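Local coordinates for protein aminoglycoside 3'-phosphotransferase AphA1-IAB (Acinetobacter baumannii, PDB 4GKH) that phosphorylates kanamycin and related aminoglycosides at the 3'-hydroxyl, making the host bacterium resistant to them, at residues T106-L111 with F200-L205; S117-V122 with P242-R247; L55-G60 with P92-L97; V62-T67 with F88-D93. One frame throughout, in Å; residues are numbered along the deposited sequence. Where two conformers were deposited one is given.

Interaction 1 of 4, residues T106-L111 with F200-L205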
loop_
_atom_site.group_PDB
_atom_site.type_symbol
_atom_site.label_atom_id
_atom_site.label_comp_id
_atom_site.label_asym_id
_atom_site.label_seq_id
_atom_site.Cartn_x
_atom_site.Cartn_y
_atom_site.Cartn_z
ATOM N N THR A 106 10.982 -6.807 3.003
ATOM C CA THR A 106 9.532 -6.893 2.814
ATOM C C THR A 106 8.996 -8.269 3.200
ATOM O O THR A 106 9.748 -9.246 3.245
ATOM C CB THR A 106 9.111 -6.588 1.364
ATOM O OG1 THR A 106 9.597 -7.623 0.497
ATOM C CG2 THR A 106 9.690 -5.239 0.930
ATOM N N ALA A 107 7.692 -8.344 3.470
ATOM C CA ALA A 107 7.066 -9.630 3.766
ATOM C C ALA A 107 7.310 -10.596 2.611
ATOM O O ALA A 107 7.544 -11.792 2.820
ATOM C CB ALA A 107 5.569 -9.459 4.030
ATOM N N PHE A 108 7.284 -10.078 1.391
ATOM C CA PHE A 108 7.548 -10.932 0.230
ATOM C C PHE A 108 8.945 -11.553 0.306
ATOM O O PHE A 108 9.121 -12.776 0.150
ATOM C CB PHE A 108 7.391 -10.130 -1.053
ATOM C CG PHE A 108 7.665 -10.924 -2.309
ATOM C CD1 PHE A 108 6.659 -11.665 -2.907
ATOM C CD2 PHE A 108 8.920 -10.899 -2.903
ATOM C CE1 PHE A 108 6.907 -12.381 -4.077
ATOM C CE2 PHE A 108 9.168 -11.606 -4.065
ATOM C CZ PHE A 108 8.164 -12.344 -4.649
ATOM N N GLN A 109 9.938 -10.710 0.570
ATOM C CA GLN A 109 11.317 -11.168 0.690
ATOM C C GLN A 109 11.494 -12.218 1.784
ATOM O O GLN A 109 12.155 -13.231 1.570
ATOM C CB GLN A 109 12.260 -9.991 0.955
ATOM C CG GLN A 109 12.351 -8.982 -0.198
ATOM C CD GLN A 109 13.309 -7.824 0.107
ATOM O OE1 GLN A 109 12.939 -6.846 0.761
ATOM N NE2 GLN A 109 14.546 -7.941 -0.363
ATOM N N VAL A 110 10.924 -11.973 2.963
ATOM C CA VAL A 110 11.092 -12.878 4.094
ATOM C C VAL A 110 10.366 -14.201 3.846
ATOM O O VAL A 110 10.814 -15.279 4.267
ATOM C CB VAL A 110 10.578 -12.218 5.390
ATOM C CG1 VAL A 110 10.592 -13.196 6.518
ATOM C CG2 VAL A 110 11.423 -10.994 5.732
ATOM N N LEU A 111 9.225 -14.113 3.164
ATOM C CA LEU A 111 8.506 -15.337 2.810
ATOM C C LEU A 111 9.366 -16.211 1.877
ATOM O O LEU A 111 9.508 -17.427 2.095
ATOM C CB LEU A 111 7.155 -14.999 2.174
ATOM C CG LEU A 111 6.136 -16.119 1.936
ATOM C CD1 LEU A 111 5.845 -16.853 3.226
ATOM C CD2 LEU A 111 4.853 -15.553 1.364
ATOM N N PHE A 200 -2.208 -2.810 0.831
ATOM C CA PHE A 200 -1.714 -3.728 1.855
ATOM C C PHE A 200 -1.163 -4.985 1.173
ATOM O O PHE A 200 -1.727 -6.079 1.282
ATOM C CB PHE A 200 -2.830 -4.060 2.868
ATOM C CG PHE A 200 -2.326 -4.472 4.247
ATOM C CD1 PHE A 200 -2.009 -3.515 5.204
ATOM C CD2 PHE A 200 -2.187 -5.815 4.584
ATOM C CE1 PHE A 200 -1.546 -3.883 6.469
ATOM C CE2 PHE A 200 -1.729 -6.200 5.872
ATOM C CZ PHE A 200 -1.406 -5.229 6.806
ATOM N N SER A 201 -0.051 -4.813 0.466
ATOM C CA SER A 201 0.561 -5.905 -0.263
ATOM C C SER A 201 1.774 -6.431 0.493
ATOM O O SER A 201 2.238 -5.806 1.435
ATOM C CB SER A 201 1.011 -5.436 -1.641
ATOM O OG SER A 201 2.193 -4.664 -1.502
ATOM N N LEU A 202 2.313 -7.558 0.036
ATOM C CA LEU A 202 3.517 -8.107 0.653
ATOM C C LEU A 202 4.756 -7.224 0.466
ATOM O O LEU A 202 5.751 -7.406 1.159
ATOM C CB LEU A 202 3.802 -9.503 0.111
ATOM C CG LEU A 202 2.818 -10.612 0.482
ATOM C CD1 LEU A 202 3.166 -11.855 -0.354
ATOM C CD2 LEU A 202 2.891 -10.933 1.971
ATOM N N ASP A 203 4.709 -6.269 -0.459
ATOM C CA ASP A 203 5.856 -5.386 -0.657
ATOM C C ASP A 203 5.840 -4.213 0.328
ATOM O O ASP A 203 6.839 -3.508 0.468
ATOM C CB ASP A 203 5.876 -4.815 -2.077
ATOM C CG ASP A 203 5.894 -5.886 -3.132
ATOM O OD1 ASP A 203 6.563 -6.921 -2.921
ATOM O OD2 ASP A 203 5.228 -5.689 -4.171
ATOM N N ASN A 204 4.719 -3.996 1.005
ATOM C CA ASN A 204 4.572 -2.769 1.812
ATOM C C ASN A 204 4.543 -2.981 3.318
ATOM O O ASN A 204 4.228 -2.057 4.075
ATOM C CB ASN A 204 3.325 -2.003 1.389
ATOM C CG ASN A 204 3.504 -1.320 0.059
ATOM O OD1 ASN A 204 4.631 -1.004 -0.333
ATOM N ND2 ASN A 204 2.398 -1.075 -0.642
ATOM N N LEU A 205 4.856 -4.203 3.738
ATOM C CA LEU A 205 4.916 -4.558 5.153
ATOM C C LEU A 205 6.335 -5.003 5.425
ATOM O O LEU A 205 6.872 -5.844 4.692
ATOM C CB LEU A 205 3.950 -5.697 5.461
ATOM C CG LEU A 205 2.463 -5.417 5.707
ATOM C CD1 LEU A 205 2.281 -4.384 6.819
ATOM C CD2 LEU A 205 1.755 -4.997 4.441
HETATM O O HOH W 1 9.215 -6.998 -2.091
#
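Ala107 and Phe108, the first two residues of helix 107-113, turn their N-H groups out of their own chain segment and onto carbonyls of the loop at 200-205. Ala107 N donates to Leu205 O at 2.9 Å, arriving nearly in line with that C=O (163° at the oxygen). Phe108 N donates to Leu202 O at 3.1 Å from above the carbonyl plane. Two N-H groups of the first helical turn are thus taken up by carbonyls of the loop at 200-205.

The helix is capped from within its own segment. Thr106 and Gln109 form a capping box: Gln109 N reaches Thr106 OG1 over 3.1 Å, and Thr106 N reaches Gln109 OE1 over 3.0 Å in an almost straight bond (171° at the hydrogen). Thr106 OG1 lies between the backbone N and the carbonyl carbon (chi1 67°), which brings it in front of Gln109 N. The same hydroxyl gives its proton to a water at 2.7 Å, and that water donates to Asp203 OD1.

Apolar contacts accompany these bonds. Leu202 CD2 meets Ala107 CB at 3.7 Å, while Leu202 CB touches Phe108 CB at 3.8 Å. Phe108 and Asp203 run side by side in the same direction, ring and carboxylate steeply inclined to each other.

Thr106 and Gln109 also touch the bound pyrazolopyrimidine inhibitor, and Asn204 ND2 is hydrogen-bonded to the backbone O of Asp199, the probable proton acceptor. The turn from Ser201 to Asn204 belongs to the catalytic loop of the protein-kinase-like fold, here packed against the helix that follows the nucleotide-pocket hinge.

Interaction 2 of 4, residues S117-V122 with P242-R247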
loop_
_atom_site.group_PDB
_atom_site.type_symbol
_atom_site.label_atom_id
_atom_site.label_comp_id
_atom_site.label_asym_id
_atom_site.label_seq_id
_atom_site.Cartn_x
_atom_site.Cartn_y
_atom_site.Cartn_z
ATOM N N SER A 117 8.278 -20.560 7.244
ATOM C CA SER A 117 7.681 -19.617 8.188
ATOM C C SER A 117 6.399 -18.958 7.670
ATOM O O SER A 117 5.913 -17.989 8.256
ATOM C CB SER A 117 8.683 -18.518 8.534
ATOM O OG SER A 117 9.767 -19.035 9.274
ATOM N N GLY A 118 5.851 -19.478 6.579
ATOM C CA GLY A 118 4.648 -18.892 5.992
ATOM C C GLY A 118 3.479 -18.708 6.955
ATOM O O GLY A 118 2.853 -17.661 6.972
ATOM N N GLU A 119 3.166 -19.735 7.739
ATOM C CA GLU A 119 2.070 -19.608 8.685
ATOM C C GLU A 119 2.350 -18.496 9.700
ATOM O O GLU A 119 1.484 -17.670 9.968
ATOM C CB GLU A 119 1.745 -20.944 9.343
ATOM C CG GLU A 119 1.229 -21.945 8.313
ATOM C CD GLU A 119 1.049 -23.329 8.882
ATOM O OE1 GLU A 119 1.326 -23.509 10.086
ATOM O OE2 GLU A 119 0.635 -24.236 8.125
ATOM N N ASN A 120 3.571 -18.437 10.216
ATOM C CA ASN A 120 3.903 -17.395 11.180
ATOM C C ASN A 120 3.841 -16.005 10.559
ATOM O O ASN A 120 3.432 -15.031 11.215
ATOM C CB ASN A 120 5.297 -17.619 11.767
ATOM C CG ASN A 120 5.355 -18.806 12.708
ATOM O OD1 ASN A 120 4.341 -19.230 13.267
ATOM N ND2 ASN A 120 6.553 -19.341 12.898
ATOM N N ILE A 121 4.267 -15.905 9.302
ATOM C CA ILE A 121 4.286 -14.617 8.615
ATOM C C ILE A 121 2.867 -14.101 8.386
ATOM O O ILE A 121 2.560 -12.936 8.641
ATOM C CB ILE A 121 5.076 -14.704 7.280
ATOM C CG1 ILE A 121 6.580 -14.763 7.580
ATOM C CG2 ILE A 121 4.766 -13.519 6.389
ATOM C CD1 ILE A 121 7.450 -15.164 6.384
ATOM N N VAL A 122 1.984 -14.987 7.945
ATOM C CA VAL A 122 0.595 -14.605 7.729
ATOM C C VAL A 122 -0.108 -14.269 9.055
ATOM O O VAL A 122 -0.874 -13.302 9.131
ATOM C CB VAL A 122 -0.166 -15.697 6.939
ATOM C CG1 VAL A 122 -1.673 -15.506 7.051
ATOM C CG2 VAL A 122 0.297 -15.701 5.474
ATOM N N PRO A 242 -2.804 -21.588 -1.464
ATOM C CA PRO A 242 -4.221 -21.432 -1.138
ATOM C C PRO A 242 -4.441 -21.522 0.367
ATOM O O PRO A 242 -5.336 -20.868 0.885
ATOM C CB PRO A 242 -4.879 -22.634 -1.825
ATOM C CG PRO A 242 -3.915 -23.051 -2.873
ATOM C CD PRO A 242 -2.561 -22.777 -2.297
ATOM N N SER A 243 -3.640 -22.325 1.064
ATOM C CA SER A 243 -3.768 -22.416 2.520
ATOM C C SER A 243 -3.445 -21.083 3.206
ATOM O O SER A 243 -4.131 -20.662 4.147
ATOM C CB SER A 243 -2.886 -23.536 3.081
ATOM O OG SER A 243 -1.519 -23.335 2.758
ATOM N N LEU A 244 -2.404 -20.413 2.728
ATOM C CA LEU A 244 -2.008 -19.154 3.330
ATOM C C LEU A 244 -3.093 -18.095 3.104
ATOM O O LEU A 244 -3.321 -17.250 3.966
ATOM C CB LEU A 244 -0.649 -18.692 2.801
ATOM C CG LEU A 244 0.557 -19.495 3.305
ATOM C CD1 LEU A 244 1.866 -18.853 2.878
ATOM C CD2 LEU A 244 0.511 -19.653 4.840
ATOM N N GLN A 245 -3.756 -18.157 1.950
ATOM C CA GLN A 245 -4.845 -17.227 1.641
ATOM C C GLN A 245 -6.005 -17.435 2.607
ATOM O O GLN A 245 -6.583 -16.468 3.112
ATOM C CB GLN A 245 -5.365 -17.435 0.211
ATOM C CG GLN A 245 -4.411 -17.009 -0.916
ATOM C CD GLN A 245 -5.002 -17.254 -2.290
ATOM O OE1 GLN A 245 -5.251 -18.402 -2.677
ATOM N NE2 GLN A 245 -5.247 -16.170 -3.038
ATOM N N LYS A 246 -6.372 -18.698 2.818
ATOM C CA LYS A 246 -7.458 -19.024 3.734
ATOM C C LYS A 246 -7.069 -18.640 5.169
ATOM O O LYS A 246 -7.892 -18.131 5.935
ATOM C CB LYS A 246 -7.814 -20.514 3.654
ATOM C CG LYS A 246 -8.994 -20.888 4.532
ATOM C CD LYS A 246 -9.266 -22.382 4.530
ATOM C CE LYS A 246 -10.542 -22.712 5.294
ATOM N NZ LYS A 246 -11.761 -22.210 4.602
ATOM N N ARG A 247 -5.806 -18.867 5.519
ATOM C CA ARG A 247 -5.318 -18.564 6.863
ATOM C C ARG A 247 -5.403 -17.073 7.201
ATOM O O ARG A 247 -5.636 -16.702 8.358
ATOM C CB ARG A 247 -3.882 -19.062 7.055
ATOM C CG ARG A 247 -3.323 -18.807 8.459
ATOM C CD ARG A 247 -1.968 -19.479 8.642
ATOM N NE ARG A 247 -1.573 -19.534 10.047
ATOM C CZ ARG A 247 -1.547 -20.643 10.774
ATOM N NH1 ARG A 247 -1.877 -21.812 10.226
ATOM N NH2 ARG A 247 -1.173 -20.588 12.045
HETATM O O HOH W 2 -0.771 -23.196 5.540
#
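Gly118, in the first turn of helix 118-133, lies against the isopropyl end of Leu244. Leu244 CD2 rests 3.7 Å from Gly118 O, and Leu244 CD1 is 4.2 Å from Gly118 CA, so one methyl touches the carbonyl and the other the alpha carbon. With no side chain at Gly118, the leucine reaches the helix backbone itself.

Glu119 comes next and meets Arg247 across a right-angled crossing of the two side chains. Its CB sits over the centre of the guanidinium, 3.6 Å from Arg247 CZ. Carboxylate and guanidinium are stacked, their planes 5° apart, and this fixes the nature of the pairing: Glu119 OE1 and Arg247 NH1 form a long salt bridge at 3.6 Å, with the oxygen well out of the guanidinium plane and no N-H aimed at it. Arg247 instead directs its NE into a salt bridge with Asp123. A water donates to Glu119 OE2 and is also hydrogen-bonded to Ser243 OG.

One turn further on, Val122 divides its two methyls. CG1, anti to the backbone N (chi1 164°), packs 3.9 Å from Arg247 CG; CG2 lies 4.0 Å from Leu244 CD2. Leu237 of helix 227-237 also touches Val122.

The axes of 118-122 and 242-247 run 28° from parallel and approach to 9.9 Å. Val122 and Leu244 supply the apolar part, and the extended chain of Arg247 crosses to Glu119. Because Glu119 offers charge without a directed bond, its attraction probably adds only modestly, and the orientation of the guanidinium is more plausibly set by Asp123.

Interaction 3 of 4, residues L55-G60 with P92-L97. With ACT (acetate ion), chain Q.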
loop_
_atom_site.group_PDB
_atom_site.type_symbol
_atom_site.label_atom_id
_atom_site.label_comp_id
_atom_site.label_asym_id
_atom_site.label_seq_id
_atom_site.Cartn_x
_atom_site.Cartn_y
_atom_site.Cartn_z
ATOM N N LEU A 55 14.254 9.255 -0.093
ATOM C CA LEU A 55 13.771 10.537 -0.614
ATOM C C LEU A 55 12.882 10.272 -1.810
ATOM O O LEU A 55 13.333 9.724 -2.811
ATOM C CB LEU A 55 14.937 11.454 -1.016
ATOM C CG LEU A 55 14.514 12.797 -1.614
ATOM C CD1 LEU A 55 13.673 13.588 -0.615
ATOM C CD2 LEU A 55 15.735 13.627 -2.057
ATOM N N LYS A 56 11.610 10.643 -1.705
ATOM C CA LYS A 56 10.695 10.489 -2.830
ATOM C C LYS A 56 10.560 11.822 -3.550
ATOM O O LYS A 56 10.355 12.858 -2.920
ATOM C CB LYS A 56 9.312 10.058 -2.343
ATOM C CG LYS A 56 9.108 8.588 -2.097
ATOM C CD LYS A 56 7.611 8.282 -2.149
ATOM C CE LYS A 56 7.321 6.799 -1.979
ATOM N NZ LYS A 56 5.863 6.521 -2.089
ATOM N N HIS A 57 10.662 11.812 -4.869
ATOM C CA HIS A 57 10.459 13.049 -5.613
ATOM C C HIS A 57 9.324 12.857 -6.601
ATOM O O HIS A 57 9.367 11.947 -7.432
ATOM C CB HIS A 57 11.728 13.463 -6.370
ATOM C CG HIS A 57 11.529 14.660 -7.247
ATOM N ND1 HIS A 57 12.149 14.804 -8.471
ATOM C CD2 HIS A 57 10.770 15.772 -7.076
ATOM C CE1 HIS A 57 11.783 15.953 -9.011
ATOM N NE2 HIS A 57 10.948 16.559 -8.185
ATOM N N GLY A 58 8.306 13.705 -6.505
ATOM C CA GLY A 58 7.207 13.665 -7.449
ATOM C C GLY A 58 7.162 14.943 -8.260
ATOM O O GLY A 58 7.203 16.042 -7.703
ATOM N N LYS A 59 7.077 14.793 -9.579
ATOM C CA LYS A 59 7.032 15.928 -10.490
ATOM C C LYS A 59 5.654 15.949 -11.177
ATOM O O LYS A 59 5.089 14.890 -11.465
ATOM C CB LYS A 59 8.167 15.796 -11.523
ATOM C CG LYS A 59 8.383 17.025 -12.395
ATOM C CD LYS A 59 9.704 16.925 -13.166
ATOM C CE LYS A 59 9.941 18.168 -14.025
ATOM N NZ LYS A 59 8.984 18.256 -15.163
ATOM N N GLY A 60 5.103 17.140 -11.414
ATOM C CA GLY A 60 3.811 17.262 -12.080
ATOM C C GLY A 60 2.680 16.588 -11.308
ATOM O O GLY A 60 2.500 16.848 -10.120
ATOM N N PRO A 92 5.028 24.472 -6.737
ATOM C CA PRO A 92 3.889 24.184 -7.622
ATOM C C PRO A 92 4.001 22.881 -8.418
ATOM O O PRO A 92 3.018 22.140 -8.458
ATOM C CB PRO A 92 3.866 25.397 -8.550
ATOM C CG PRO A 92 4.308 26.513 -7.661
ATOM C CD PRO A 92 5.366 25.911 -6.758
ATOM N N ASP A 93 5.174 22.585 -8.973
ATOM C CA ASP A 93 5.357 21.399 -9.818
ATOM C C ASP A 93 6.133 20.229 -9.190
ATOM O O ASP A 93 6.349 19.212 -9.857
ATOM C CB ASP A 93 6.041 21.788 -11.129
ATOM C CG ASP A 93 5.211 22.753 -11.960
ATOM O OD1 ASP A 93 3.968 22.716 -11.861
ATOM O OD2 ASP A 93 5.810 23.540 -12.718
ATOM N N ASP A 94 6.551 20.354 -7.930
ATOM C CA ASP A 94 7.429 19.351 -7.335
ATOM C C ASP A 94 7.127 19.104 -5.874
ATOM O O ASP A 94 6.773 20.017 -5.152
ATOM C CB ASP A 94 8.901 19.767 -7.454
ATOM C CG ASP A 94 9.373 19.845 -8.891
ATOM O OD1 ASP A 94 9.860 18.814 -9.408
ATOM O OD2 ASP A 94 9.258 20.933 -9.498
ATOM N N ALA A 95 7.295 17.854 -5.459
ATOM C CA ALA A 95 7.192 17.488 -4.052
ATOM C C ALA A 95 8.366 16.581 -3.708
ATOM O O ALA A 95 8.701 15.655 -4.458
ATOM C CB ALA A 95 5.867 16.801 -3.773
ATOM N N TRP A 96 9.009 16.864 -2.577
ATOM C CA TRP A 96 10.137 16.063 -2.103
ATOM C C TRP A 96 9.818 15.568 -0.696
ATOM O O TRP A 96 9.582 16.394 0.177
ATOM C CB TRP A 96 11.380 16.949 -2.043
ATOM C CG TRP A 96 11.812 17.482 -3.377
ATOM C CD1 TRP A 96 11.364 18.622 -3.991
ATOM C CD2 TRP A 96 12.786 16.905 -4.256
ATOM N NE1 TRP A 96 11.995 18.782 -5.204
ATOM C CE2 TRP A 96 12.876 17.747 -5.388
ATOM C CE3 TRP A 96 13.592 15.764 -4.197
ATOM C CZ2 TRP A 96 13.738 17.477 -6.456
ATOM C CZ3 TRP A 96 14.459 15.498 -5.264
ATOM C CH2 TRP A 96 14.521 16.357 -6.375
ATOM N N LEU A 97 9.837 14.250 -0.474
ATOM C CA LEU A 97 9.513 13.682 0.841
ATOM C C LEU A 97 10.691 12.848 1.375
ATOM O O LEU A 97 11.019 11.814 0.803
ATOM C CB LEU A 97 8.261 12.792 0.719
ATOM C CG LEU A 97 7.835 11.989 1.965
ATOM C CD1 LEU A 97 7.591 12.909 3.173
ATOM C CD2 LEU A 97 6.586 11.162 1.623
HETATM C C ACT Q . 8.854 11.740 -10.824
HETATM O O ACT Q . 8.930 10.592 -11.313
HETATM O OXT ACT Q . 7.691 12.216 -10.747
HETATM C CH3 ACT Q . 10.084 12.487 -10.374
HETATM O O HOH W 3 1.863 19.437 -9.624
#
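Lys56 to Lys59 pair with Leu97 to Asp94 as antiparallel strands whose segment axes approach to 4.7 Å, their N-to-C directions 170° apart, Lys56-Leu97 and Gly58-Ala95 being hydrogen-bonded pairs and His57-Trp96 and Lys59-Asp94 non-hydrogen-bonded ones; Gly60 N adds a last bond to Asp93 O at 2.9 Å.

On the face carrying His57, Lys59, Asp94 and Trp96, the imidazole lies flat over the six-membered ring of the indole. This is an offset stack, with centroids 3.6 Å apart and planes within 5°. Its closest atoms are His57 CD2 and Trp96 CE2 at 3.3 Å, and His57 CB hangs over the same indole face as a CH-pi contact. Leu55 CD2 comes to the indole edge, 3.7 Å from Trp96 CE3.

Asp94 holds the imidazole at its edge. His57 NE2 donates to Asp94 OD1 at 2.8 Å, on the anti side of the carboxylate, and ring and carboxylate are nearly coplanar, 15° apart. An acetate, probably from the crystallisation liquor, accepts from Lys59 N at 2.9 Å.

On the reverse face, Lys56 extends away from strand 94-100 to salt bridges with Glu69 and Asp217. These match the strand lysine, helix glutamate and metal-loop aspartate of the protein-kinase fold; the Lys56 side chain comes within about 4 Å of the inhibitor.

A stack on one face and a carboxylate at the rim leave His57 little room to turn. The hydrogen-bonded Asp94 would be expected to favour the protonated imidazole, held flat on the indole.

Interaction 4 of 4, residues V62-T67 with F88-D93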
loop_
_atom_site.group_PDB
_atom_site.type_symbol
_atom_site.label_atom_id
_atom_site.label_comp_id
_atom_site.label_asym_id
_atom_site.label_seq_id
_atom_site.Cartn_x
_atom_site.Cartn_y
_atom_site.Cartn_z
ATOM N N VAL A 62 2.482 13.669 -10.237
ATOM C CA VAL A 62 3.042 12.825 -9.187
ATOM C C VAL A 62 3.388 13.619 -7.920
ATOM O O VAL A 62 3.445 13.069 -6.818
ATOM C CB VAL A 62 4.251 12.021 -9.717
ATOM C CG1 VAL A 62 4.850 11.142 -8.625
ATOM C CG2 VAL A 62 3.814 11.162 -10.885
ATOM N N ALA A 63 3.571 14.926 -8.067
ATOM C CA ALA A 63 3.740 15.774 -6.892
ATOM C C ALA A 63 2.560 15.626 -5.949
ATOM O O ALA A 63 2.730 15.614 -4.732
ATOM C CB ALA A 63 3.915 17.241 -7.292
ATOM N N ASN A 64 1.356 15.519 -6.505
ATOM C CA ASN A 64 0.166 15.348 -5.668
ATOM C C ASN A 64 0.180 14.019 -4.910
ATOM O O ASN A 64 -0.174 13.958 -3.725
ATOM C CB ASN A 64 -1.094 15.469 -6.517
ATOM C CG ASN A 64 -1.228 16.842 -7.128
ATOM O OD1 ASN A 64 -0.909 17.837 -6.486
ATOM N ND2 ASN A 64 -1.657 16.903 -8.380
ATOM N N ASP A 65 0.609 12.963 -5.589
ATOM C CA ASP A 65 0.693 11.647 -4.954
ATOM C C ASP A 65 1.650 11.652 -3.773
ATOM O O ASP A 65 1.354 11.087 -2.718
ATOM C CB ASP A 65 1.124 10.592 -5.975
ATOM C CG ASP A 65 0.082 10.377 -7.068
ATOM O OD1 ASP A 65 -1.120 10.269 -6.749
ATOM O OD2 ASP A 65 0.467 10.329 -8.251
ATOM N N VAL A 66 2.802 12.285 -3.951
ATOM C CA VAL A 66 3.780 12.379 -2.875
ATOM C C VAL A 66 3.251 13.240 -1.701
ATOM O O VAL A 66 3.444 12.913 -0.521
ATOM C CB VAL A 66 5.118 12.926 -3.411
ATOM C CG1 VAL A 66 6.124 13.124 -2.260
ATOM C CG2 VAL A 66 5.675 11.972 -4.450
ATOM N N THR A 67 2.560 14.322 -2.030
ATOM C CA THR A 67 1.945 15.177 -1.004
ATOM C C THR A 67 0.890 14.398 -0.227
ATOM O O THR A 67 0.790 14.526 1.006
ATOM C CB THR A 67 1.307 16.433 -1.622
ATOM O OG1 THR A 67 2.295 17.148 -2.369
ATOM C CG2 THR A 67 0.755 17.341 -0.529
ATOM N N PHE A 88 9.882 17.776 4.288
ATOM C CA PHE A 88 9.029 17.716 3.100
ATOM C C PHE A 88 8.974 19.102 2.480
ATOM O O PHE A 88 8.960 20.104 3.187
ATOM C CB PHE A 88 7.621 17.209 3.438
ATOM C CG PHE A 88 6.633 17.334 2.294
ATOM C CD1 PHE A 88 6.474 16.297 1.375
ATOM C CD2 PHE A 88 5.855 18.480 2.155
ATOM C CE1 PHE A 88 5.560 16.423 0.310
ATOM C CE2 PHE A 88 4.941 18.604 1.112
ATOM C CZ PHE A 88 4.791 17.574 0.189
ATOM N N ILE A 89 8.971 19.143 1.149
ATOM C CA ILE A 89 8.915 20.411 0.441
ATOM C C ILE A 89 7.924 20.272 -0.704
ATOM O O ILE A 89 7.898 19.262 -1.394
ATOM C CB ILE A 89 10.296 20.811 -0.127
ATOM C CG1 ILE A 89 11.342 20.888 0.988
ATOM C CG2 ILE A 89 10.217 22.148 -0.867
ATOM C CD1 ILE A 89 12.742 21.170 0.500
ATOM N N ARG A 90 7.095 21.296 -0.879
ATOM C CA ARG A 90 6.174 21.340 -2.002
ATOM C C ARG A 90 6.313 22.693 -2.690
ATOM O O ARG A 90 6.170 23.746 -2.054
ATOM C CB ARG A 90 4.724 21.154 -1.541
ATOM C CG ARG A 90 3.700 21.286 -2.684
ATOM C CD ARG A 90 3.889 20.140 -3.680
ATOM N NE ARG A 90 3.227 20.358 -4.967
ATOM C CZ ARG A 90 2.044 19.844 -5.284
ATOM N NH1 ARG A 90 1.393 19.102 -4.397
ATOM N NH2 ARG A 90 1.510 20.073 -6.482
ATOM N N THR A 91 6.607 22.651 -3.983
ATOM C CA THR A 91 6.510 23.824 -4.843
ATOM C C THR A 91 5.408 23.502 -5.872
ATOM O O THR A 91 4.888 22.384 -5.856
ATOM C CB THR A 91 7.872 24.152 -5.496
ATOM O OG1 THR A 91 8.317 23.037 -6.271
ATOM C CG2 THR A 91 8.909 24.472 -4.429
ATOM N N PRO A 92 5.028 24.472 -6.737
ATOM C CA PRO A 92 3.889 24.184 -7.622
ATOM C C PRO A 92 4.001 22.881 -8.418
ATOM O O PRO A 92 3.018 22.140 -8.458
ATOM C CB PRO A 92 3.866 25.397 -8.550
ATOM C CG PRO A 92 4.308 26.513 -7.661
ATOM C CD PRO A 92 5.366 25.911 -6.758
ATOM N N ASP A 93 5.174 22.585 -8.973
ATOM C CA ASP A 93 5.357 21.399 -9.818
ATOM C C ASP A 93 6.133 20.229 -9.190
ATOM O O ASP A 93 6.349 19.212 -9.857
ATOM C CB ASP A 93 6.041 21.788 -11.129
ATOM C CG ASP A 93 5.211 22.753 -11.960
ATOM O OD1 ASP A 93 3.968 22.716 -11.861
ATOM O OD2 ASP A 93 5.810 23.540 -12.718
#
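Arg90 and Ala63 form the close-packed half of the contact between strand 85-91 and helix 61-76. Ala63 CB sits over the centre of the guanidinium, 3.8 Å from Arg90 CZ. Arg90 NH1 donates to Thr67 OG1 at 3.0 Å, and that hydroxyl passes its own proton to Ala63 O over 2.9 Å. Since Thr67 N also bonds to Ala63 O, the carbonyl is gripped from opposite faces of its plane. Beside it, Phe88 crosses Thr67 at about a right angle and presents its ring edge, Phe88 CZ lying 3.6 Å from Thr67 OG1; its CE1 faces Val66 CG1 more distantly, at 4.2 Å.

Toward solvent the grip slackens. Asn64 OD1 is shared by both terminal nitrogens, 3.3 Å from Arg90 NH2, with a weak bond from Arg90 NH1 at 3.4 Å; NH2 approaches from above the amide carbonyl plane. Pro92 and Asp93 at this end are exposed.

The arginine is tied back to its own segment as well. CG is anti to the backbone N, but the chain bends at chi2 (66°), turning CD aside. Its NE then donates to Thr91 O at 2.8 Å, and NH2 to Pro92 O.

Each guanidinium nitrogen has an acceptor here, and the acceptors named are neutral. Arg90 works as a multiple hydrogen-bond donor joining the 88-93 segment to the helix, with the methyl of Ala63 covering one face of the guanidinium.

Interactions 3 and 4 lie about 4 Å apart between centres, in the lobe of the five-stranded sheet: they share Pro92 and Asp93, and Trp96 N probably bonds Ile89 O between the neighbouring strands. Interactions 1 and 2 lie in the other, helical lobe, joined where Leu111 and Val110 of helix 107-113 pack on Gly118 and Ile121 of helix 118-133. Interaction 1 is the buried one and beside the active site, relying on backbone N-H groups and carbonyls; the other three are partly buried. Of these, 55-60 with 92-97 is regular strand pairing, 62-67 with 88-93 sets a helix on that sheet through directed arginine bonds, and 117-122 with 242-247 combines methyl packing with undirected charge.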